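PDB 4EGV: acetyl-CoA acetyltransferase from Mycobacterium smegmatis, which is a monomeric thiolase-like protein that may act as an acyltransferase. Local coordinates for residues S117-A122 / G418-E423; A273-M278 / H386-A391. All coordinates share one frame; numbering follows the deposited sequence.

Contact 1 of 2, residues S117-A122 / G418-E423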
loop_
_atom_site.group_PDB
_atom_site.type_symbol
_atom_site.label_atom_id
_atom_site.label_comp_id
_atom_site.label_asym_id
_atom_site.label_seq_id
_atom_site.Cartn_x
_atom_site.Cartn_y
_atom_site.Cartn_z
ATOM N N SER A 117 -6.071 3.135 -3.084
ATOM C CA SER A 117 -7.226 3.413 -3.917
ATOM C C SER A 117 -7.894 2.254 -4.622
ATOM O O SER A 117 -9.126 2.253 -4.685
ATOM C CB SER A 117 -6.999 4.558 -4.892
ATOM O OG SER A 117 -5.953 4.293 -5.797
ATOM N N PRO A 118 -7.119 1.261 -5.135
ATOM C CA PRO A 118 -7.798 0.130 -5.799
ATOM C C PRO A 118 -8.762 -0.582 -4.854
ATOM O O PRO A 118 -9.876 -0.940 -5.241
ATOM C CB PRO A 118 -6.645 -0.806 -6.134
ATOM C CG PRO A 118 -5.482 0.018 -6.095
ATOM C CD PRO A 118 -5.667 1.066 -5.122
ATOM N N GLN A 119 -8.325 -0.775 -3.617
ATOM C CA GLN A 119 -9.122 -1.510 -2.658
ATOM C C GLN A 119 -10.219 -0.643 -2.027
ATOM O O GLN A 119 -11.327 -1.122 -1.820
ATOM C CB GLN A 119 -8.232 -2.256 -1.640
ATOM C CG GLN A 119 -8.951 -3.011 -0.638
ATOM C CD GLN A 119 -9.672 -4.125 -1.204
ATOM O OE1 GLN A 119 -10.881 -4.091 -1.288
ATOM N NE2 GLN A 119 -8.964 -5.147 -1.603
ATOM N N HIS A 120 -9.921 0.632 -1.778
ATOM C CA HIS A 120 -10.945 1.618 -1.402
ATOM C C HIS A 120 -12.103 1.670 -2.436
ATOM O O HIS A 120 -13.286 1.699 -2.083
ATOM C CB HIS A 120 -10.303 2.995 -1.176
ATOM C CG HIS A 120 -11.157 3.974 -0.417
ATOM N ND1 HIS A 120 -12.156 4.732 -1.011
ATOM C CD2 HIS A 120 -11.110 4.371 0.876
ATOM C CE1 HIS A 120 -12.708 5.524 -0.104
ATOM N NE2 HIS A 120 -12.099 5.318 1.052
ATOM N N LEU A 121 -11.732 1.643 -3.706
ATOM C CA LEU A 121 -12.648 1.704 -4.815
ATOM C C LEU A 121 -13.530 0.483 -4.935
ATOM O O LEU A 121 -14.749 0.610 -5.133
ATOM C CB LEU A 121 -11.831 1.836 -6.097
ATOM C CG LEU A 121 -12.077 2.950 -7.112
ATOM C CD1 LEU A 121 -12.763 4.182 -6.544
ATOM C CD2 LEU A 121 -10.707 3.280 -7.675
ATOM N N ALA A 122 -12.907 -0.698 -4.841
ATOM C CA ALA A 122 -13.664 -1.932 -4.830
ATOM C C ALA A 122 -14.640 -1.979 -3.653
ATOM O O ALA A 122 -15.758 -2.361 -3.820
ATOM C CB ALA A 122 -12.753 -3.124 -4.826
ATOM N N GLY A 418 -9.493 -5.711 1.822
ATOM C CA GLY A 418 -10.546 -6.533 1.297
ATOM C C GLY A 418 -10.257 -8.009 1.533
ATOM O O GLY A 418 -9.125 -8.470 1.453
ATOM N N ILE A 419 -11.300 -8.760 1.857
ATOM C CA ILE A 419 -11.207 -10.189 2.005
ATOM C C ILE A 419 -12.165 -10.771 1.007
ATOM O O ILE A 419 -13.295 -10.380 0.951
ATOM C CB ILE A 419 -11.530 -10.664 3.442
ATOM C CG1 ILE A 419 -10.577 -9.988 4.445
ATOM C CG2 ILE A 419 -11.460 -12.175 3.508
ATOM C CD1 ILE A 419 -10.707 -10.405 5.872
ATOM N N TYR A 420 -11.660 -11.710 0.218
ATOM C CA TYR A 420 -12.361 -12.342 -0.901
ATOM C C TYR A 420 -12.545 -13.864 -0.709
ATOM O O TYR A 420 -11.703 -14.520 -0.096
ATOM C CB TYR A 420 -11.570 -12.064 -2.177
ATOM C CG TYR A 420 -11.384 -10.600 -2.441
ATOM C CD1 TYR A 420 -12.336 -9.901 -3.140
ATOM C CD2 TYR A 420 -10.282 -9.914 -1.989
ATOM C CE1 TYR A 420 -12.200 -8.548 -3.367
ATOM C CE2 TYR A 420 -10.146 -8.586 -2.217
ATOM C CZ TYR A 420 -11.116 -7.903 -2.904
ATOM O OH TYR A 420 -10.999 -6.564 -3.181
ATOM N N SER A 421 -13.656 -14.392 -1.225
ATOM C CA SER A 421 -14.010 -15.824 -1.198
ATOM C C SER A 421 -15.139 -16.163 -2.169
ATOM O O SER A 421 -15.963 -15.328 -2.506
ATOM C CB SER A 421 -14.464 -16.247 0.187
ATOM O OG SER A 421 -14.730 -17.616 0.208
ATOM N N THR A 422 -15.187 -17.410 -2.602
ATOM C CA THR A 422 -16.295 -17.905 -3.418
ATOM C C THR A 422 -17.555 -18.218 -2.607
ATOM O O THR A 422 -18.654 -18.305 -3.160
ATOM C CB THR A 422 -15.912 -19.174 -4.174
ATOM O OG1 THR A 422 -15.250 -20.076 -3.287
ATOM C CG2 THR A 422 -15.025 -18.848 -5.360
ATOM N N GLU A 423 -17.372 -18.398 -1.297
ATOM C CA GLU A 423 -18.447 -18.689 -0.345
ATOM C C GLU A 423 -19.425 -17.494 -0.238
ATOM O O GLU A 423 -19.042 -16.431 0.215
ATOM C CB GLU A 423 -17.862 -19.102 1.023
ATOM C CG GLU A 423 -18.820 -19.884 1.962
ATOM C CD GLU A 423 -18.344 -19.910 3.443
ATOM O OE1 GLU A 423 -17.394 -20.683 3.765
ATOM O OE2 GLU A 423 -18.919 -19.165 4.286
#
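Gln119 of the helical segment 117-122 and Gly418 of the strand that ends at Ser421 bring their CA atoms to 6.5 Å, while the two axes, 64° apart in direction, come no closer than 10.0 Å. Side chains bridge that gap. With CG of Gln119 anti to the backbone N and the chain bent at chi2 (66°), the carboxamide reaches the strand and lies beside the backbone of Gly418, its CD 3.4 Å from Gly418 N. Tyr420 arrives from the opposite direction. Its hydroxyl accepts a hydrogen bond from Gln119, NE2 to OH 2.9 Å, bent to an N-H...O angle of 144°; OH lies close to the amide plane, and NE2 sits at the edge of the phenol ring rather than over a face. Ala122 CB adds a looser contact, 4.2 Å from Tyr420 OH. The polar meeting is buried: helix 383-397 covers one side, and Val405 and Ala407 of strand 402-409 also touch Gln119. Beyond the contact, Ser421 OG accepts from Glu423 N in an ST turn as the strand ends. A buried helix packed on a strand, with helix 383-397 alongside it, fits the central helical layer of the αβαβα thiolase fold.

Contact 2 of 2, residues A273-M278 / H386-A391; sequences AALLMM and HGIAEA
Leu275 and Ile388 meet where strand 271-279 passes helix 383-397, one of the helices buried between sheet layers in the thiolase fold. The segment axes approach to 8.3 Å with their directions 54° apart. Contact is concentrated at two places. In the first, both methyls of Leu275 converge on one branch of Ile388: CD2 of Leu275 lies 3.6 Å from CG2 of Ile388, and CD1 of Leu275 is 3.7 Å from the same CG2. The two side chains cross at about a right angle. In the second, Ala273 CB stands over a face of the His386 imidazole in a CH-pi contact, 3.6 Å from the ring centroid and only 15° off the normal. The CB of His386 leaves the helix away from the strand; CG turned beside the backbone N (chi1 -66°) brings the ring back under the methyl. Packing thins along the helix. Ala389 is met chiefly through its backbone, with Leu275 CD2 4.2 Å from Ala389 N, while its methyl leans on Val25 of strand 20-29. Glu390, partly exposed, faces Gln27, Tyr233 and the loop residues Leu369 and Thr370 instead of the strand. No hydrogen bond joins the two segments; one ring nitrogen has its partner outside them, His386 ND1 being hydrogen-bonded to Gln27 NE2.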
loop_
_atom_site.group_PDB
_atom_site.type_symbol
_atom_site.label_atom_id
_atom_site.label_comp_id
_atom_site.label_asym_id
_atom_site.label_seq_id
_atom_site.Cartn_x
_atom_site.Cartn_y
_atom_site.Cartn_z
ATOM N N ALA A 273 -4.194 -3.055 -14.931
ATOM C CA ALA A 273 -5.060 -3.986 -14.240
ATOM C C ALA A 273 -6.515 -3.472 -14.260
ATOM O O ALA A 273 -6.722 -2.284 -14.235
ATOM C CB ALA A 273 -4.534 -4.221 -12.835
ATOM N N ALA A 274 -7.505 -4.363 -14.328
ATOM C CA ALA A 274 -8.915 -4.008 -14.294
ATOM C C ALA A 274 -9.728 -4.998 -13.480
ATOM O O ALA A 274 -9.415 -6.176 -13.443
ATOM C CB ALA A 274 -9.448 -3.903 -15.680
ATOM N N LEU A 275 -10.764 -4.507 -12.809
ATOM C CA LEU A 275 -11.723 -5.371 -12.125
ATOM C C LEU A 275 -13.160 -5.149 -12.579
ATOM O O LEU A 275 -13.647 -4.054 -12.618
ATOM C CB LEU A 275 -11.643 -5.201 -10.588
ATOM C CG LEU A 275 -10.261 -5.168 -9.914
ATOM C CD1 LEU A 275 -10.318 -4.564 -8.523
ATOM C CD2 LEU A 275 -9.616 -6.540 -9.902
ATOM N N LEU A 276 -13.843 -6.217 -12.901
ATOM C CA LEU A 276 -15.220 -6.137 -13.270
ATOM C C LEU A 276 -16.107 -6.681 -12.167
ATOM O O LEU A 276 -15.958 -7.791 -11.746
ATOM C CB LEU A 276 -15.421 -6.893 -14.571
ATOM C CG LEU A 276 -16.764 -6.907 -15.311
ATOM C CD1 LEU A 276 -17.333 -5.496 -15.703
ATOM C CD2 LEU A 276 -16.598 -7.845 -16.489
HETATM N N MSE A 277 -17.048 -5.869 -11.721
HETATM C CA MSE A 277 -17.858 -6.142 -10.558
HETATM C C MSE A 277 -19.310 -5.883 -10.869
HETATM O O MSE A 277 -19.638 -5.004 -11.653
HETATM C CB MSE A 277 -17.428 -5.206 -9.471
HETATM C CG MSE A 277 -17.887 -5.584 -8.072
HETATM SE SE MSE A 277 -17.240 -4.271 -6.709
HETATM C CE MSE A 277 -15.533 -3.843 -7.540
HETATM N N MSE A 278 -20.185 -6.638 -10.228
HETATM C CA MSE A 278 -21.603 -6.672 -10.584
HETATM C C MSE A 278 -22.455 -7.113 -9.405
HETATM O O MSE A 278 -21.967 -7.726 -8.479
HETATM C CB MSE A 278 -21.825 -7.727 -11.668
HETATM C CG MSE A 278 -21.905 -7.289 -13.072
HETATM SE SE MSE A 278 -21.952 -8.865 -14.277
HETATM C CE MSE A 278 -21.843 -10.181 -12.894
ATOM N N HIS A 386 -3.459 -5.422 -8.995
ATOM C CA HIS A 386 -2.825 -6.671 -9.317
ATOM C C HIS A 386 -2.981 -7.729 -8.181
ATOM O O HIS A 386 -3.212 -8.890 -8.443
ATOM C CB HIS A 386 -1.354 -6.391 -9.656
ATOM C CG HIS A 386 -1.189 -5.588 -10.907
ATOM N ND1 HIS A 386 -1.290 -6.150 -12.161
ATOM C CD2 HIS A 386 -0.976 -4.263 -11.098
ATOM C CE1 HIS A 386 -1.123 -5.213 -13.070
ATOM N NE2 HIS A 386 -0.925 -4.064 -12.451
ATOM N N GLY A 387 -2.838 -7.270 -6.940
ATOM C CA GLY A 387 -3.148 -8.016 -5.743
ATOM C C GLY A 387 -4.548 -8.593 -5.719
ATOM O O GLY A 387 -4.721 -9.792 -5.526
ATOM N N ILE A 388 -5.532 -7.726 -5.928
ATOM C CA ILE A 388 -6.917 -8.123 -6.052
ATOM C C ILE A 388 -7.141 -9.136 -7.173
ATOM O O ILE A 388 -7.866 -10.122 -6.995
ATOM C CB ILE A 388 -7.856 -6.907 -6.193
ATOM C CG1 ILE A 388 -7.701 -6.003 -4.975
ATOM C CG2 ILE A 388 -9.291 -7.329 -6.358
ATOM C CD1 ILE A 388 -8.417 -4.651 -5.034
ATOM N N ALA A 389 -6.543 -8.896 -8.327
ATOM C CA ALA A 389 -6.679 -9.830 -9.421
ATOM C C ALA A 389 -6.108 -11.206 -9.041
ATOM O O ALA A 389 -6.767 -12.194 -9.245
ATOM C CB ALA A 389 -6.090 -9.290 -10.704
ATOM N N GLU A 390 -4.926 -11.251 -8.447
ATOM C CA GLU A 390 -4.320 -12.508 -8.032
ATOM C C GLU A 390 -5.122 -13.230 -6.941
ATOM O O GLU A 390 -5.256 -14.456 -6.992
ATOM C CB GLU A 390 -2.863 -12.347 -7.570
ATOM C CG GLU A 390 -1.822 -12.140 -8.630
ATOM C CD GLU A 390 -1.916 -13.056 -9.858
ATOM O OE1 GLU A 390 -2.563 -14.138 -9.809
ATOM O OE2 GLU A 390 -1.315 -12.670 -10.898
ATOM N N ALA A 391 -5.614 -12.459 -5.965
ATOM C CA ALA A 391 -6.557 -12.930 -4.943
ATOM C C ALA A 391 -7.766 -13.580 -5.517
ATOM O O ALA A 391 -8.111 -14.656 -5.105
ATOM C CB ALA A 391 -6.986 -11.819 -4.033
#

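Overall arrangement
Contacts 1 and 2 have centres about 8 Å apart and meet through Ile388, which belongs to contact 2 but also packs on contact 1: its CD1 is 3.5 Å from Gln119 NE2 and its CG2 3.7 Å from Tyr420 OH. An aliphatic side chain therefore lies against the polar pair of contact 1 and the leucine of contact 2. The strand of contact 2 reaches the helix of contact 1, where Met277 packs on Ala122. Helices 117-130 and 383-397 thus lie against each other, and each touches both strands, 414-421 and 271-279. In thiolases the N-termini of the two buried helices border the active site, but 117-122 holds no cysteine and neither contact can be assigned to a catalytic site.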